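Local coordinates for hypothetical protein (Streptococcus pneumoniae, PDB 2HIY) that is of unknown function but belongs to a conserved bacterial family, DUF1697, and folds around two four-stranded antiparallel sheets, at residues 7-12 and 65-70; 13-18 and 22-27; 106-111 and 116-121; 138-143 and 150-155. All blocks are in the same frame, centred on the assembly; numbering follows the deposited sequence.

In the fold
Along the chain, interaction 2 falls between the two segments of interaction 1, and interactions 3 and 4 follow in series. Interaction 1 packs helix 56-70 on the sheet holding strand 5-10; interaction 2 lies between that strand and helix 24-34. Their centres are about 12 Å apart, and they touch where F66 packs on L27. Interactions 3 and 4, about 15 Å apart between centres, share the second sheet, in which strands 102-108 and 137-142 are neighbours. Both sheets have the strand order 2-3-1-4, with ferredoxin-like β-α-β-β-α-β connectivity. Interactions 1 and 3 meet through L10 and F107, joining the halves, whereas the centres of interactions 1 and 4 are about 27 Å apart.

Interaction 1: 7-12 and 65-70; sequences YALLVR and TFFAVH
The carbonyl O of V11 accepts a hydrogen bond from the guanidinium NH2 of R169, and the V11 backbone is also hydrogen-bonded to that of G46. The contact that V11 makes with F67 is itself wholly apolar. The phenyl ring of F67 reaches from helix 56-70 toward the sheet and ends at CZ, where two aliphatic branches meet it. L9 CD2 stands 4.1 Å from F67 CZ, at the edge of the ring and near its plane. V11 CG1 comes obliquely to the same carbon, with 4.2 Å between V11 CG1 and F67 CZ. Since L9 and V11 are two residues apart, their side chains leave the chain on the same side and hold the tip of the ring from two directions.

The torsions of L9 account for its reach. With CG anti to the backbone N (chi1 173°), the side chain is sent outward, and chi2 (59° for CD1) leaves CD2 as the extended branch that meets the ring. The backbones stay well apart, at 10.6 Å between V11 CA and F67 CA, and just 95 Å² is buried between the segments; all three touching residues are nevertheless buried in the protein. F77 and I48 pack against L9, and I74 against V11, continuing the apolar surroundings. Strand 5-10 lies inside its antiparallel sheet, between strands 47-52 and 78-81, and helix 56-70 covers one side of it, with F66 on the same helix packing against L27 and L31 of helix 24-34.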
# COMPACT_ATOMS: atom_id res chain seq x y z
N TYR D 7 24.53 -13.36 -24.07
CA TYR D 7 24.40 -13.45 -22.61
C TYR D 7 23.12 -12.82 -22.11
O TYR D 7 22.63 -11.85 -22.72
CB TYR D 7 25.55 -12.71 -21.91
CG TYR D 7 26.88 -13.39 -22.05
CD1 TYR D 7 27.78 -13.01 -23.06
CD2 TYR D 7 27.25 -14.43 -21.19
CE1 TYR D 7 28.99 -13.65 -23.21
CE2 TYR D 7 28.48 -15.07 -21.32
CZ TYR D 7 29.35 -14.67 -22.34
OH TYR D 7 30.58 -15.27 -22.52
N ALA D 8 22.60 -13.36 -21.01
CA ALA D 8 21.56 -12.72 -20.22
C ALA D 8 22.21 -12.28 -18.92
O ALA D 8 22.91 -13.05 -18.25
CB ALA D 8 20.40 -13.71 -19.91
N LEU D 9 21.96 -11.02 -18.58
CA LEU D 9 22.41 -10.39 -17.36
C LEU D 9 21.17 -10.05 -16.55
O LEU D 9 20.36 -9.23 -16.98
CB LEU D 9 23.15 -9.11 -17.75
CG LEU D 9 23.58 -8.18 -16.61
CD1 LEU D 9 24.51 -8.87 -15.61
CD2 LEU D 9 24.28 -6.93 -17.24
N LEU D 10 21.00 -10.71 -15.41
CA LEU D 10 19.79 -10.56 -14.59
C LEU D 10 20.17 -9.96 -13.26
O LEU D 10 21.14 -10.41 -12.64
CB LEU D 10 19.12 -11.93 -14.37
CG LEU D 10 18.96 -12.79 -15.62
CD1 LEU D 10 18.32 -14.11 -15.15
CD2 LEU D 10 18.12 -12.11 -16.69
N VAL D 11 19.43 -8.96 -12.83
CA VAL D 11 19.72 -8.34 -11.54
C VAL D 11 18.47 -8.33 -10.68
O VAL D 11 17.36 -8.35 -11.17
CB VAL D 11 20.33 -6.93 -11.70
CG1 VAL D 11 21.65 -6.96 -12.49
CG2 VAL D 11 19.36 -6.00 -12.38
N ARG D 12 18.66 -8.34 -9.37
CA ARG D 12 17.54 -8.29 -8.45
C ARG D 12 17.45 -6.92 -7.79
O ARG D 12 18.46 -6.18 -7.72
CB ARG D 12 17.72 -9.34 -7.35
CG ARG D 12 18.92 -9.06 -6.46
CD ARG D 12 18.77 -9.36 -4.96
NE ARG D 12 17.41 -9.38 -4.45
CZ ARG D 12 16.85 -8.45 -3.67
NH1 ARG D 12 15.60 -8.62 -3.26
NH2 ARG D 12 17.52 -7.38 -3.29
N THR D 65 32.76 -3.90 -11.68
CA THR D 65 33.30 -2.55 -11.59
C THR D 65 32.28 -1.52 -12.07
O THR D 65 32.10 -0.46 -11.46
CB THR D 65 34.61 -2.45 -12.39
OG1 THR D 65 35.54 -3.37 -11.81
CG2 THR D 65 35.18 -1.02 -12.38
N PHE D 66 31.58 -1.84 -13.15
CA PHE D 66 30.55 -0.94 -13.68
C PHE D 66 29.44 -0.65 -12.66
O PHE D 66 29.09 0.51 -12.41
CB PHE D 66 29.96 -1.50 -14.97
CG PHE D 66 28.78 -0.74 -15.46
CD1 PHE D 66 28.98 0.45 -16.15
CD2 PHE D 66 27.50 -1.17 -15.21
CE1 PHE D 66 27.88 1.20 -16.59
CE2 PHE D 66 26.41 -0.43 -15.66
CZ PHE D 66 26.61 0.76 -16.35
N PHE D 67 28.87 -1.70 -12.07
CA PHE D 67 27.80 -1.48 -11.11
C PHE D 67 28.29 -0.75 -9.87
O PHE D 67 27.56 0.09 -9.34
CB PHE D 67 27.14 -2.80 -10.72
CG PHE D 67 26.35 -3.44 -11.85
CD1 PHE D 67 25.41 -2.71 -12.57
CD2 PHE D 67 26.54 -4.78 -12.15
CE1 PHE D 67 24.67 -3.32 -13.59
CE2 PHE D 67 25.79 -5.38 -13.17
CZ PHE D 67 24.87 -4.66 -13.88
N ALA D 68 29.48 -1.10 -9.40
CA ALA D 68 30.00 -0.45 -8.17
C ALA D 68 30.04 1.07 -8.33
O ALA D 68 29.84 1.79 -7.36
CB ALA D 68 31.35 -1.01 -7.76
N VAL D 69 30.30 1.54 -9.55
CA VAL D 69 30.42 2.98 -9.80
C VAL D 69 29.05 3.57 -10.12
O VAL D 69 28.70 4.64 -9.60
CB VAL D 69 31.37 3.27 -10.96
CG1 VAL D 69 31.36 4.78 -11.31
CG2 VAL D 69 32.77 2.82 -10.61
N HIS D 70 28.29 2.91 -10.99
CA HIS D 70 27.09 3.52 -11.57
C HIS D 70 25.78 3.19 -10.88
O HIS D 70 24.85 4.01 -10.88
CB HIS D 70 27.00 3.17 -13.06
CG HIS D 70 28.13 3.73 -13.84
ND1 HIS D 70 28.08 4.97 -14.43
CD2 HIS D 70 29.37 3.24 -14.07
CE1 HIS D 70 29.23 5.22 -15.02
NE2 HIS D 70 30.04 4.20 -14.80

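Interaction 2: 13-18 and 22-27; sequences GINVGG and VVMAEL
N15 binds the backbone of V22 at both of its polar atoms through a single side-chain amide. The V22 N-H points almost straight at N15 OD1, with 2.8 Å between V22 N and N15 OD1 and an angle of 171° at the hydrogen, although the donor is tilted out of the carbonyl plane of the amide. In return, N15 ND2 donates to V22 O over 3.0 Å. This second bond is more bent, but it arrives on a lone pair of the V22 carbonyl, and the acceptor lies close to the amide plane of N15. ND2 also donates to the backbone O of N44, so the amide nitrogen serves two carbonyls, and the three bonds together fix the rotation of the amide. With CG anti to the carbonyl carbon (chi1 -67°), the N15 side chain carries this amide over to V22.

Beside this pair of hydrogen bonds runs an apolar seam. I14 CD1 rests 4.0 Å from V22 CB, and it meets the methyl of the selenomethionine M24 tip to tip, with 3.8 Å between I14 CD1 and M24 CE. The M24 chain is bent at both chi2 and chi3, which folds CE back toward the loop; there it also lies 3.7 Å from N15 ND2. F73 packs against both I14 and V22, and E61 of the second subunit packs on M24. The two bonds thus fasten the glycine-rich loop that leaves strand 5-10 to the residues leading into helix 24-34, with V23 at the N-cap and its O accepting from L27 N in the first turn.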
# COMPACT_ATOMS: atom_id res chain seq x y z
N GLY D 13 16.27 -6.61 -7.30
CA GLY D 13 16.07 -5.50 -6.41
C GLY D 13 15.95 -4.12 -7.03
O GLY D 13 15.92 -3.14 -6.30
N ILE D 14 15.86 -4.03 -8.35
CA ILE D 14 15.82 -2.71 -8.99
C ILE D 14 14.41 -2.23 -9.31
O ILE D 14 13.48 -3.03 -9.45
CB ILE D 14 16.74 -2.62 -10.24
CG1 ILE D 14 16.23 -3.44 -11.44
CG2 ILE D 14 18.17 -2.99 -9.88
CD1 ILE D 14 16.89 -3.01 -12.76
N ASN D 15 14.27 -0.91 -9.42
CA ASN D 15 13.02 -0.28 -9.84
C ASN D 15 11.81 -0.73 -9.01
O ASN D 15 10.74 -1.01 -9.56
CB ASN D 15 12.78 -0.51 -11.33
CG ASN D 15 13.79 0.21 -12.18
OD1 ASN D 15 14.21 1.31 -11.84
ND2 ASN D 15 14.24 -0.43 -13.25
N VAL D 16 12.02 -0.82 -7.70
CA VAL D 16 10.94 -1.15 -6.76
C VAL D 16 11.01 -0.20 -5.56
O VAL D 16 12.06 0.40 -5.28
CB VAL D 16 11.04 -2.62 -6.27
CG1 VAL D 16 10.74 -3.59 -7.41
CG2 VAL D 16 12.40 -2.91 -5.68
N GLY D 17 9.89 -0.07 -4.85
CA GLY D 17 9.83 0.69 -3.59
C GLY D 17 10.35 2.11 -3.66
O GLY D 17 10.93 2.61 -2.69
N GLY D 18 10.16 2.75 -4.81
CA GLY D 18 10.56 4.14 -5.02
C GLY D 18 12.05 4.42 -4.99
O GLY D 18 12.47 5.57 -4.80
N VAL D 22 16.78 2.33 -12.20
CA VAL D 22 17.60 2.12 -13.38
C VAL D 22 16.72 2.39 -14.58
O VAL D 22 15.67 1.74 -14.72
CB VAL D 22 18.14 0.68 -13.43
CG1 VAL D 22 19.02 0.49 -14.68
CG2 VAL D 22 18.90 0.34 -12.15
N VAL D 23 17.14 3.32 -15.43
CA VAL D 23 16.40 3.62 -16.65
C VAL D 23 16.99 2.74 -17.74
O VAL D 23 18.18 2.83 -18.04
CB VAL D 23 16.49 5.11 -16.99
CG1 VAL D 23 15.78 5.41 -18.32
CG2 VAL D 23 15.88 5.95 -15.87
N MSE D 24 16.15 1.91 -18.35
CA MSE D 24 16.62 0.89 -19.29
C MSE D 24 17.36 1.51 -20.46
O MSE D 24 18.43 1.04 -20.83
CB MSE D 24 15.48 -0.01 -19.79
CG MSE D 24 15.00 -1.00 -18.75
SE MSE D 24 16.37 -2.18 -17.98
CE MSE D 24 16.27 -1.49 -16.16
N ALA D 25 16.84 2.57 -21.06
CA ALA D 25 17.55 3.17 -22.17
C ALA D 25 18.94 3.67 -21.76
O ALA D 25 19.89 3.63 -22.57
CB ALA D 25 16.73 4.30 -22.79
N GLU D 26 19.06 4.21 -20.55
CA GLU D 26 20.36 4.68 -20.06
C GLU D 26 21.30 3.51 -19.86
O GLU D 26 22.46 3.56 -20.29
CB GLU D 26 20.21 5.47 -18.77
CG GLU D 26 19.50 6.79 -18.99
CD GLU D 26 19.18 7.57 -17.73
OE1 GLU D 26 19.55 7.16 -16.62
OE2 GLU D 26 18.51 8.62 -17.88
N LEU D 27 20.83 2.46 -19.19
CA LEU D 27 21.66 1.28 -18.99
C LEU D 27 22.12 0.68 -20.33
O LEU D 27 23.29 0.29 -20.46
CB LEU D 27 20.89 0.24 -18.17
CG LEU D 27 21.70 -1.01 -17.80
CD1 LEU D 27 22.94 -0.64 -16.98
CD2 LEU D 27 20.85 -2.02 -17.06

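Interaction 3: 106-111 and 116-121; sequences LFYTEG and QVIATV
The phenol ring of Y108 is approached obliquely by V117, whose CG1 lies 4.2 Å from Y108 CE1. Farther along the side chain, the hydroxyl reaches the next residue of the helix, with 4.2 Å between Y108 OH and I118 CG1. Y108 thus meets two successive helical residues, its ring atom CE1 a methyl of V117 and its hydroxyl O the CG1 methylene of I118. I138 on the adjacent strand 137-142 and F133 on strand 129-133 beyond it also pack against Y108.

The bond to CB of Y108 does not aim at the helix; with CG anti to the carbonyl carbon (chi1 -61°), the side chain swings across so that the CE1 and OH end arrives there. V117 presents CG1 anti to its own backbone N (chi1 174°). The contact is light, burying 99 Å² in total, and it consists of van der Waals touches alone. A regular helical bond holds V117, whose O accepts from V121 N at 2.8 Å. The carbonyl O of Y108 takes a hydrogen bond from S78 OG, tying the end of this strand to the other sheet; the salt bridge between E110 OE2 and K56 NZ ties the loop to the start of helix 56-70.

V117 packs on I138, and V121 on L131 and F133 of strand 129-133, so helix 114-122 lies across several strands; F162, from a loop, also meets V117. Strand 102-108, a tight connection and a helix packed back across the sheet form the opening β-α unit of a split β-α-β arrangement, characteristic of ferredoxin-like folds.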
# COMPACT_ATOMS: atom_id res chain seq x y z
N LEU D 106 14.95 -19.71 -9.39
CA LEU D 106 15.87 -18.92 -8.58
C LEU D 106 17.25 -19.01 -9.24
O LEU D 106 17.95 -20.01 -9.07
CB LEU D 106 15.94 -19.49 -7.15
CG LEU D 106 14.69 -19.31 -6.27
CD1 LEU D 106 13.50 -20.11 -6.81
CD2 LEU D 106 14.98 -19.81 -4.86
N PHE D 107 17.61 -17.99 -10.02
CA PHE D 107 18.88 -18.02 -10.74
C PHE D 107 20.04 -17.76 -9.80
O PHE D 107 20.04 -16.79 -9.02
CB PHE D 107 18.93 -16.93 -11.80
CG PHE D 107 18.14 -17.22 -13.05
CD1 PHE D 107 18.70 -17.92 -14.12
CD2 PHE D 107 16.82 -16.70 -13.22
CE1 PHE D 107 17.96 -18.15 -15.32
CE2 PHE D 107 16.11 -16.92 -14.41
CZ PHE D 107 16.68 -17.65 -15.44
N TYR D 108 21.05 -18.63 -9.86
CA TYR D 108 22.27 -18.37 -9.13
C TYR D 108 22.96 -17.12 -9.66
O TYR D 108 22.77 -16.73 -10.80
CB TYR D 108 23.20 -19.58 -9.26
CG TYR D 108 22.63 -20.88 -8.70
CD1 TYR D 108 21.86 -20.90 -7.53
CD2 TYR D 108 22.93 -22.10 -9.33
CE1 TYR D 108 21.37 -22.14 -7.01
CE2 TYR D 108 22.45 -23.31 -8.82
CZ TYR D 108 21.70 -23.32 -7.67
OH TYR D 108 21.26 -24.55 -7.17
N THR D 109 23.77 -16.48 -8.83
CA THR D 109 24.52 -15.29 -9.22
C THR D 109 26.02 -15.59 -9.23
O THR D 109 26.49 -16.57 -8.67
CB THR D 109 24.27 -14.15 -8.24
OG1 THR D 109 24.59 -14.59 -6.91
CG2 THR D 109 22.81 -13.67 -8.30
N GLU D 110 26.77 -14.70 -9.86
CA GLU D 110 28.21 -14.86 -9.94
C GLU D 110 28.84 -14.82 -8.55
O GLU D 110 28.54 -13.94 -7.75
CB GLU D 110 28.78 -13.75 -10.82
CG GLU D 110 28.47 -13.99 -12.28
CD GLU D 110 29.08 -15.30 -12.79
OE1 GLU D 110 30.28 -15.53 -12.54
OE2 GLU D 110 28.35 -16.11 -13.40
N GLY D 111 29.66 -15.82 -8.26
CA GLY D 111 30.34 -15.85 -6.97
C GLY D 111 29.58 -16.57 -5.88
O GLY D 111 30.11 -16.76 -4.78
N GLN D 116 26.44 -24.19 -0.51
CA GLN D 116 25.78 -23.66 0.68
C GLN D 116 24.29 -23.42 0.45
O GLN D 116 23.47 -23.71 1.33
CB GLN D 116 26.47 -22.39 1.16
CG GLN D 116 25.83 -21.80 2.43
CD GLN D 116 25.83 -22.74 3.64
OE1 GLN D 116 24.83 -23.46 3.94
NE2 GLN D 116 26.94 -22.73 4.35
N VAL D 117 23.95 -22.90 -0.73
CA VAL D 117 22.53 -22.71 -1.05
C VAL D 117 21.77 -24.03 -1.04
O VAL D 117 20.71 -24.14 -0.43
CB VAL D 117 22.38 -22.04 -2.43
CG1 VAL D 117 20.90 -21.98 -2.87
CG2 VAL D 117 22.97 -20.64 -2.41
N ILE D 118 22.38 -25.06 -1.62
CA ILE D 118 21.73 -26.37 -1.63
C ILE D 118 21.52 -26.87 -0.20
O ILE D 118 20.46 -27.36 0.17
CB ILE D 118 22.58 -27.36 -2.45
CG1 ILE D 118 22.54 -26.99 -3.94
CG2 ILE D 118 22.09 -28.78 -2.26
CD1 ILE D 118 23.54 -27.79 -4.82
N ALA D 119 22.56 -26.73 0.63
CA ALA D 119 22.43 -27.25 2.00
C ALA D 119 21.34 -26.50 2.76
O ALA D 119 20.52 -27.10 3.45
CB ALA D 119 23.78 -27.14 2.76
N THR D 120 21.30 -25.19 2.59
CA THR D 120 20.26 -24.39 3.26
C THR D 120 18.87 -24.77 2.76
O THR D 120 17.97 -25.02 3.56
CB THR D 120 20.55 -22.92 3.03
OG1 THR D 120 21.79 -22.60 3.66
CG2 THR D 120 19.43 -22.04 3.64
N VAL D 121 18.71 -24.86 1.43
CA VAL D 121 17.40 -25.20 0.90
C VAL D 121 16.97 -26.60 1.36
O VAL D 121 15.83 -26.80 1.74
CB VAL D 121 17.35 -25.06 -0.61
CG1 VAL D 121 16.05 -25.59 -1.14
CG2 VAL D 121 17.49 -23.59 -1.01

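Interaction 4: 138-143 and 150-155; sequences IFWGKF and KTAYHK
Strand 137-142 passes the start of helix 152-156 with W140 CA 8.0 Å from Y153 CA and K142 CA 7.5 Å from T151 CA, so alternate strand residues face the first helical turn. Y153 turns its edge onto the face of the W140 indole in a T-shaped stack, the planes at 74° and Y153 CD1 3.5 Å from W140 CD2. K142 covers a face of the Y153 ring: its NZ stands 3.3 Å from the ring centroid, only 5° off the normal, a nearly axial cation-pi contact. Bends at chi2 and chi3 curl the lysine back, so that NZ also donates to W140 O (2.9 Å) from above the carbonyl plane and forms a salt bridge with D104 OD2. This β-α element lies in the second ferredoxin-like half, where strand 137-142 is flanked by strands 129-133 and 102-108. E129 of the former organises the helix start: its OE1 accepts from W140 NE1 and Y153 N, its OE2 from A152 N. T151 is the N-cap, its OG1, also hydrogen-bonded to Y148 O, accepting from H154 N at 3.2 Å, while its CG2 packs 3.9 Å from K142 CG. The H154 ring meets that of H70 of the third subunit.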
# COMPACT_ATOMS: atom_id res chain seq x y z
N ILE D 138 17.47 -22.89 -9.24
CA ILE D 138 16.52 -23.82 -8.61
C ILE D 138 15.14 -23.64 -9.23
O ILE D 138 14.61 -22.53 -9.26
CB ILE D 138 16.39 -23.55 -7.09
CG1 ILE D 138 17.77 -23.56 -6.45
CG2 ILE D 138 15.48 -24.61 -6.43
CD1 ILE D 138 17.78 -23.16 -4.98
N PHE D 139 14.56 -24.72 -9.79
CA PHE D 139 13.16 -24.71 -10.16
C PHE D 139 12.32 -24.93 -8.91
O PHE D 139 12.60 -25.86 -8.16
CB PHE D 139 12.84 -25.89 -11.09
CG PHE D 139 13.68 -25.97 -12.36
CD1 PHE D 139 13.22 -25.36 -13.52
CD2 PHE D 139 14.88 -26.70 -12.41
CE1 PHE D 139 13.95 -25.45 -14.71
CE2 PHE D 139 15.61 -26.79 -13.57
CZ PHE D 139 15.13 -26.18 -14.74
N TRP D 140 11.28 -24.13 -8.69
CA TRP D 140 10.51 -24.28 -7.44
C TRP D 140 9.06 -24.01 -7.71
O TRP D 140 8.66 -22.87 -8.06
CB TRP D 140 11.08 -23.34 -6.38
CG TRP D 140 10.75 -23.64 -4.97
CD1 TRP D 140 9.64 -24.25 -4.44
CD2 TRP D 140 11.60 -23.33 -3.86
NE1 TRP D 140 9.73 -24.34 -3.05
CE2 TRP D 140 10.93 -23.77 -2.68
CE3 TRP D 140 12.85 -22.71 -3.74
CZ2 TRP D 140 11.50 -23.62 -1.40
CZ3 TRP D 140 13.41 -22.56 -2.47
CH2 TRP D 140 12.73 -23.01 -1.32
N GLY D 141 8.25 -25.06 -7.63
CA GLY D 141 6.83 -25.00 -7.96
C GLY D 141 6.02 -25.10 -6.69
O GLY D 141 6.37 -25.85 -5.78
N LYS D 142 4.96 -24.31 -6.64
CA LYS D 142 4.01 -24.38 -5.53
C LYS D 142 2.65 -24.75 -6.12
O LYS D 142 2.16 -24.11 -7.05
CB LYS D 142 3.96 -23.01 -4.80
CG LYS D 142 5.19 -22.67 -3.92
CD LYS D 142 6.48 -22.36 -4.66
CE LYS D 142 6.38 -21.22 -5.62
NZ LYS D 142 7.74 -20.85 -6.14
N PHE D 143 2.03 -25.80 -5.58
CA PHE D 143 0.89 -26.40 -6.29
C PHE D 143 -0.37 -25.60 -6.24
O PHE D 143 -1.12 -25.62 -7.23
CB PHE D 143 0.63 -27.81 -5.78
CG PHE D 143 1.71 -28.77 -6.16
CD1 PHE D 143 1.79 -29.23 -7.47
CD2 PHE D 143 2.64 -29.22 -5.25
CE1 PHE D 143 2.80 -30.11 -7.85
CE2 PHE D 143 3.67 -30.11 -5.61
CZ PHE D 143 3.74 -30.55 -6.93
N LYS D 150 1.54 -21.76 3.43
CA LYS D 150 2.20 -22.77 4.27
C LYS D 150 3.44 -23.36 3.64
O LYS D 150 4.09 -24.20 4.24
CB LYS D 150 1.22 -23.90 4.61
CG LYS D 150 0.02 -23.47 5.50
CD LYS D 150 -1.03 -24.61 5.54
CE LYS D 150 -2.30 -24.21 6.28
NZ LYS D 150 -2.16 -24.39 7.76
N THR D 151 3.80 -22.91 2.44
CA THR D 151 4.98 -23.46 1.80
C THR D 151 6.29 -22.91 2.41
O THR D 151 6.33 -21.79 2.96
CB THR D 151 5.02 -23.18 0.27
OG1 THR D 151 5.05 -21.76 0.01
CG2 THR D 151 3.84 -23.84 -0.44
N ALA D 152 7.35 -23.70 2.30
CA ALA D 152 8.67 -23.22 2.69
C ALA D 152 9.09 -22.04 1.83
O ALA D 152 9.77 -21.13 2.32
CB ALA D 152 9.68 -24.35 2.55
N TYR D 153 8.74 -22.06 0.55
CA TYR D 153 9.05 -20.93 -0.32
C TYR D 153 8.54 -19.62 0.29
O TYR D 153 9.30 -18.63 0.41
CB TYR D 153 8.42 -21.15 -1.70
CG TYR D 153 8.80 -20.12 -2.72
CD1 TYR D 153 9.96 -20.28 -3.47
CD2 TYR D 153 8.01 -18.99 -2.96
CE1 TYR D 153 10.37 -19.32 -4.40
CE2 TYR D 153 8.41 -18.01 -3.90
CZ TYR D 153 9.57 -18.20 -4.62
OH TYR D 153 9.92 -17.23 -5.54
N HIS D 154 7.28 -19.61 0.67
CA HIS D 154 6.70 -18.42 1.27
C HIS D 154 7.23 -18.12 2.65
O HIS D 154 7.57 -16.95 2.96
CB HIS D 154 5.19 -18.57 1.34
CG HIS D 154 4.53 -17.44 2.05
ND1 HIS D 154 4.53 -16.16 1.53
CD2 HIS D 154 3.92 -17.38 3.25
CE1 HIS D 154 3.92 -15.36 2.40
NE2 HIS D 154 3.52 -16.08 3.44
N LYS D 155 7.25 -19.14 3.52
CA LYS D 155 7.55 -18.90 4.94
C LYS D 155 8.98 -18.61 5.22
O LYS D 155 9.25 -17.91 6.22
CB LYS D 155 7.14 -20.10 5.77
CG LYS D 155 5.62 -20.26 5.81
CD LYS D 155 5.23 -21.53 6.54
CE LYS D 155 5.66 -21.49 7.99
NZ LYS D 155 5.17 -22.71 8.69